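Local coordinates for DNA primase (Aquifex aeolicus, PDB 2AU3), which probably synthesises the short RNA primers that DNA polymerase extends during DNA replication, working as a DNA-directed RNA polymerase on single-stranded template, at residues A[173-176]-A[180-183]; A[289-294]-A[343-348]. All blocks are in the same frame, centred on the assembly; numbering follows the deposited sequence.

Interaction 1: A[173-176]-A[180-183]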
# COMPACT_ATOMS: atom_id res chain seq x y z
N LEU A 173 -8.79 -3.49 -18.21
CA LEU A 173 -10.00 -3.53 -19.03
C LEU A 173 -9.95 -4.71 -20.00
O LEU A 173 -9.01 -4.85 -20.77
CB LEU A 173 -10.09 -2.25 -19.86
CG LEU A 173 -11.39 -1.47 -19.76
CD1 LEU A 173 -11.76 -1.32 -18.31
CD2 LEU A 173 -11.25 -0.13 -20.47
N LEU A 174 -10.98 -5.55 -19.94
CA LEU A 174 -11.17 -6.63 -20.91
C LEU A 174 -11.98 -6.12 -22.11
O LEU A 174 -12.78 -5.19 -21.98
CB LEU A 174 -11.90 -7.79 -20.24
CG LEU A 174 -11.17 -8.55 -19.12
CD1 LEU A 174 -12.07 -8.71 -17.91
CD2 LEU A 174 -10.73 -9.91 -19.64
N SER A 175 -11.76 -6.74 -23.27
CA SER A 175 -12.62 -6.54 -24.44
C SER A 175 -13.19 -7.88 -24.91
O SER A 175 -12.51 -8.65 -25.59
CB SER A 175 -11.87 -5.84 -25.58
OG SER A 175 -12.79 -5.18 -26.43
N PRO A 176 -14.42 -8.19 -24.51
CA PRO A 176 -15.13 -9.41 -24.95
C PRO A 176 -15.49 -9.37 -26.44
O PRO A 176 -15.34 -10.39 -27.12
CB PRO A 176 -16.40 -9.40 -24.10
CG PRO A 176 -16.12 -8.46 -22.97
CD PRO A 176 -15.22 -7.41 -23.54
N VAL A 180 -15.98 -3.00 -27.31
CA VAL A 180 -16.80 -3.09 -26.09
C VAL A 180 -15.93 -3.58 -24.95
O VAL A 180 -15.09 -4.46 -25.14
CB VAL A 180 -18.01 -4.03 -26.27
CG1 VAL A 180 -18.77 -4.17 -24.95
CG2 VAL A 180 -18.95 -3.51 -27.37
N TYR A 181 -16.15 -3.03 -23.75
CA TYR A 181 -15.24 -3.25 -22.64
C TYR A 181 -15.93 -3.73 -21.35
O TYR A 181 -17.06 -3.35 -21.03
CB TYR A 181 -14.40 -1.99 -22.38
CG TYR A 181 -13.63 -1.54 -23.60
CD1 TYR A 181 -12.43 -2.17 -23.97
CD2 TYR A 181 -14.13 -0.53 -24.43
CE1 TYR A 181 -11.74 -1.78 -25.12
CE2 TYR A 181 -13.45 -0.14 -25.59
CZ TYR A 181 -12.24 -0.76 -25.91
OH TYR A 181 -11.54 -0.39 -27.05
N ARG A 182 -15.24 -4.62 -20.65
CA ARG A 182 -15.66 -5.04 -19.33
C ARG A 182 -14.53 -4.80 -18.33
O ARG A 182 -13.39 -5.21 -18.51
CB ARG A 182 -16.08 -6.51 -19.33
CG ARG A 182 -16.68 -6.95 -18.01
CD ARG A 182 -17.30 -8.34 -18.07
NE ARG A 182 -16.35 -9.37 -17.70
CZ ARG A 182 -15.86 -10.29 -18.52
NH1 ARG A 182 -16.22 -10.32 -19.79
NH2 ARG A 182 -15.00 -11.18 -18.05
N ASP A 183 -14.88 -4.11 -17.26
CA ASP A 183 -13.96 -3.79 -16.19
C ASP A 183 -13.53 -5.08 -15.55
O ASP A 183 -14.35 -5.86 -15.10
CB ASP A 183 -14.70 -2.94 -15.16
CG ASP A 183 -13.80 -2.42 -14.05
OD1 ASP A 183 -12.59 -2.78 -13.99
OD2 ASP A 183 -14.23 -1.64 -13.18
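Leu174 and Arg182 face each other as an antiparallel hydrogen-bonded pair, and their two backbone hydrogen bonds pair the strands of a hairpin. Leu174 N gives its hydrogen to Arg182 O at 2.8 Å, and Arg182 N returns one to Leu174 O at 2.9 Å. The same Leu174 O also takes a CA-H...O contact from Tyr181 CA at 3.2 Å, so one carbonyl serves two neighbouring residues. The side chains of Leu174 and Arg182, on one face of the hairpin, lie side by side and point the same way. With CG anti to the backbone N (chi1 -173°) and the chain bent at chi3, Arg182 folds its guanidinium so that one face lies against Leu174 CD1, which sits 3.8 Å from Arg182 NH2. Pro176 CG comes up to the same group, 3.7 Å from Arg182 NH1.

The other face carries Leu173 and Asp183, a non-hydrogen-bonded pair. Leu173 also crosses the side chain of Tyr181 at about a right angle, its CG 4.0 Å from Tyr181 CB. Farther along, Ser175 OG lies 2.7 Å from Val180 O, with Thr177 O also within its reach. Helices 151-161 and 164-168 back Leu173 and Tyr181 through Leu154, Val155, Leu164 and Leu168. Asp183 is held by Tyr116 through OD2 and by the backbone N of Phe185 through OD1. The whole is a short two-stranded beta hairpin in the N-terminal part of the primase catalytic core, with one face packed on helices and the turn end exposed.

Interaction 2: A[289-294]-A[343-348]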
# COMPACT_ATOMS: atom_id res chain seq x y z
N LYS A 289 14.36 -3.65 10.93
CA LYS A 289 13.63 -4.48 11.90
C LYS A 289 12.19 -4.71 11.40
O LYS A 289 11.46 -3.76 11.12
CB LYS A 289 13.55 -3.82 13.28
CG LYS A 289 14.77 -3.90 14.14
CD LYS A 289 14.42 -3.44 15.57
CE LYS A 289 15.64 -2.87 16.31
NZ LYS A 289 15.52 -2.98 17.82
N VAL A 290 11.81 -5.96 11.31
CA VAL A 290 10.49 -6.31 10.84
C VAL A 290 9.87 -7.32 11.76
O VAL A 290 10.39 -8.42 11.96
CB VAL A 290 10.50 -6.83 9.40
CG1 VAL A 290 9.15 -7.47 9.04
CG2 VAL A 290 10.83 -5.67 8.42
N TYR A 291 8.70 -6.96 12.27
CA TYR A 291 7.83 -7.89 12.96
C TYR A 291 6.87 -8.54 11.97
O TYR A 291 6.25 -7.87 11.16
CB TYR A 291 7.04 -7.10 14.02
CG TYR A 291 7.92 -6.66 15.15
CD1 TYR A 291 8.90 -5.70 14.96
CD2 TYR A 291 7.77 -7.22 16.41
CE1 TYR A 291 9.72 -5.29 16.03
CE2 TYR A 291 8.55 -6.83 17.46
CZ TYR A 291 9.53 -5.89 17.27
OH TYR A 291 10.33 -5.56 18.35
N ILE A 292 6.78 -9.86 12.00
CA ILE A 292 5.93 -10.54 11.04
C ILE A 292 4.72 -11.04 11.81
O ILE A 292 4.86 -11.65 12.89
CB ILE A 292 6.64 -11.73 10.36
CG1 ILE A 292 8.04 -11.38 9.91
CG2 ILE A 292 5.81 -12.29 9.17
CD1 ILE A 292 8.83 -12.61 9.55
N LEU A 293 3.54 -10.76 11.28
CA LEU A 293 2.31 -11.04 11.97
C LEU A 293 1.34 -11.67 11.03
O LEU A 293 0.54 -10.98 10.38
CB LEU A 293 1.72 -9.73 12.52
CG LEU A 293 0.39 -9.79 13.28
CD1 LEU A 293 0.51 -10.43 14.65
CD2 LEU A 293 -0.15 -8.40 13.41
N TYR A 294 1.43 -12.99 10.91
CA TYR A 294 0.59 -13.72 9.99
C TYR A 294 -0.48 -14.45 10.83
O TYR A 294 -0.45 -14.38 12.06
CB TYR A 294 1.43 -14.69 9.16
CG TYR A 294 2.27 -14.05 8.04
CD1 TYR A 294 2.34 -12.66 7.86
CD2 TYR A 294 3.00 -14.86 7.16
CE1 TYR A 294 3.11 -12.11 6.84
CE2 TYR A 294 3.75 -14.32 6.13
CZ TYR A 294 3.81 -12.94 5.99
OH TYR A 294 4.56 -12.43 4.97
N ARG A 343 0.91 -4.63 22.44
CA ARG A 343 1.69 -5.31 23.46
C ARG A 343 2.24 -6.68 22.99
O ARG A 343 3.41 -7.01 23.25
CB ARG A 343 0.91 -5.42 24.77
CG ARG A 343 0.48 -4.02 25.33
CD ARG A 343 1.64 -3.13 25.79
NE ARG A 343 2.61 -3.88 26.61
CZ ARG A 343 2.51 -4.06 27.93
NH1 ARG A 343 1.49 -3.56 28.61
NH2 ARG A 343 3.44 -4.78 28.57
N LEU A 344 1.41 -7.48 22.32
CA LEU A 344 1.85 -8.79 21.79
C LEU A 344 3.07 -8.59 20.86
O LEU A 344 4.08 -9.33 20.92
CB LEU A 344 0.72 -9.45 21.00
CG LEU A 344 1.06 -10.88 20.49
CD1 LEU A 344 1.18 -11.83 21.68
CD2 LEU A 344 -0.00 -11.39 19.53
N ILE A 345 2.94 -7.60 19.98
CA ILE A 345 3.96 -7.31 19.01
C ILE A 345 5.26 -6.93 19.73
O ILE A 345 6.31 -7.55 19.52
CB ILE A 345 3.45 -6.21 18.04
CG1 ILE A 345 2.40 -6.79 17.10
CG2 ILE A 345 4.63 -5.58 17.25
CD1 ILE A 345 1.61 -5.74 16.29
N ASN A 346 5.16 -5.97 20.65
CA ASN A 346 6.30 -5.59 21.48
C ASN A 346 6.97 -6.71 22.31
O ASN A 346 8.21 -6.77 22.41
CB ASN A 346 5.94 -4.40 22.38
CG ASN A 346 7.16 -3.83 23.11
OD1 ASN A 346 7.97 -3.12 22.52
ND2 ASN A 346 7.30 -4.16 24.40
N SER A 347 6.15 -7.60 22.88
CA SER A 347 6.63 -8.71 23.70
C SER A 347 7.30 -9.84 22.90
O SER A 347 7.91 -10.74 23.48
CB SER A 347 5.47 -9.30 24.52
OG SER A 347 4.70 -10.23 23.73
N SER A 348 7.16 -9.78 21.57
CA SER A 348 7.72 -10.79 20.68
C SER A 348 9.25 -10.71 20.55
O SER A 348 9.79 -9.67 20.17
CB SER A 348 7.05 -10.69 19.30
OG SER A 348 5.67 -10.98 19.39
O HOH W 1 10.01 -7.06 20.57
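A buried, mostly apolar contact joins Tyr291 and Leu293, on an interior strand of the Toprim sheet between 247-249 and 317-321, to Ile345 near the end of helix 338-347, which packs against one face of the sheet. Tyr291 and Leu293 point the same way from the strand, as alternate residues do, and both reach Ile345. The tyrosine does most of the touching: Tyr291 CD2 meets the methyl Ile345 CG2 at 3.6 Å, and Tyr291 CE2 lies only 3.1 Å from the backbone Ile345 O, which approaches the ring obliquely. Ile345 divides its branches between the two strand residues. With CG1 anti to the carbonyl carbon (chi1 -73°) and CD1 extended beyond it (chi2 168°), Ile345 CD1 comes within 4.3 Å of Leu293 CD2 while CG2 is left for the ring.

Around this pair, Tyr291 also stacks on Tyr319 of the next strand and meets the ring of Phe246, and Ile345 touches Ile248 on the strand at the other side. The helix end is tied up locally: Ser347 OG and Ser348 OG both donate to Leu344 O, from opposite faces of its carbonyl plane, Ser348 OG at 2.8 Å. Leu293 lies about 7 Å, side chain to side chain, from Glu251, predicted to bind a catalytic magnesium.

The polar end of the tyrosine is bridged by one water, in the plane of the ring at its edge. Tyr291 OH donates to this water at 2.7 Å, and the water donates to Asn346 O and to Ser348 O, each at 2.6 Å. The ring therefore fills the apolar interface while its hydroxyl, through the water, satisfies two carbonyls where the helix runs out, joining strand and helix terminus without a direct hydrogen bond between the two segments.

In the fold
Interaction 1 and interaction 2 sit on opposite sides of the chain's centre, about 43 Å apart between centres and without touching, and they share no secondary-structure elements. Interaction 1 is local, closing a hairpin over three intervening residues, and is only partly buried; backbone hydrogen bonds pair the strands, with side chains packing on both faces. Interaction 2 brings together segments separated by 48 residues, fixing a helix on the Toprim sheet; it is buried, relies on side-chain packing and reaches polar groups through a water. The first lies away from the annotated sites, in the N-terminal part of the catalytic core, whereas the second lies close to the predicted magnesium-binding residues.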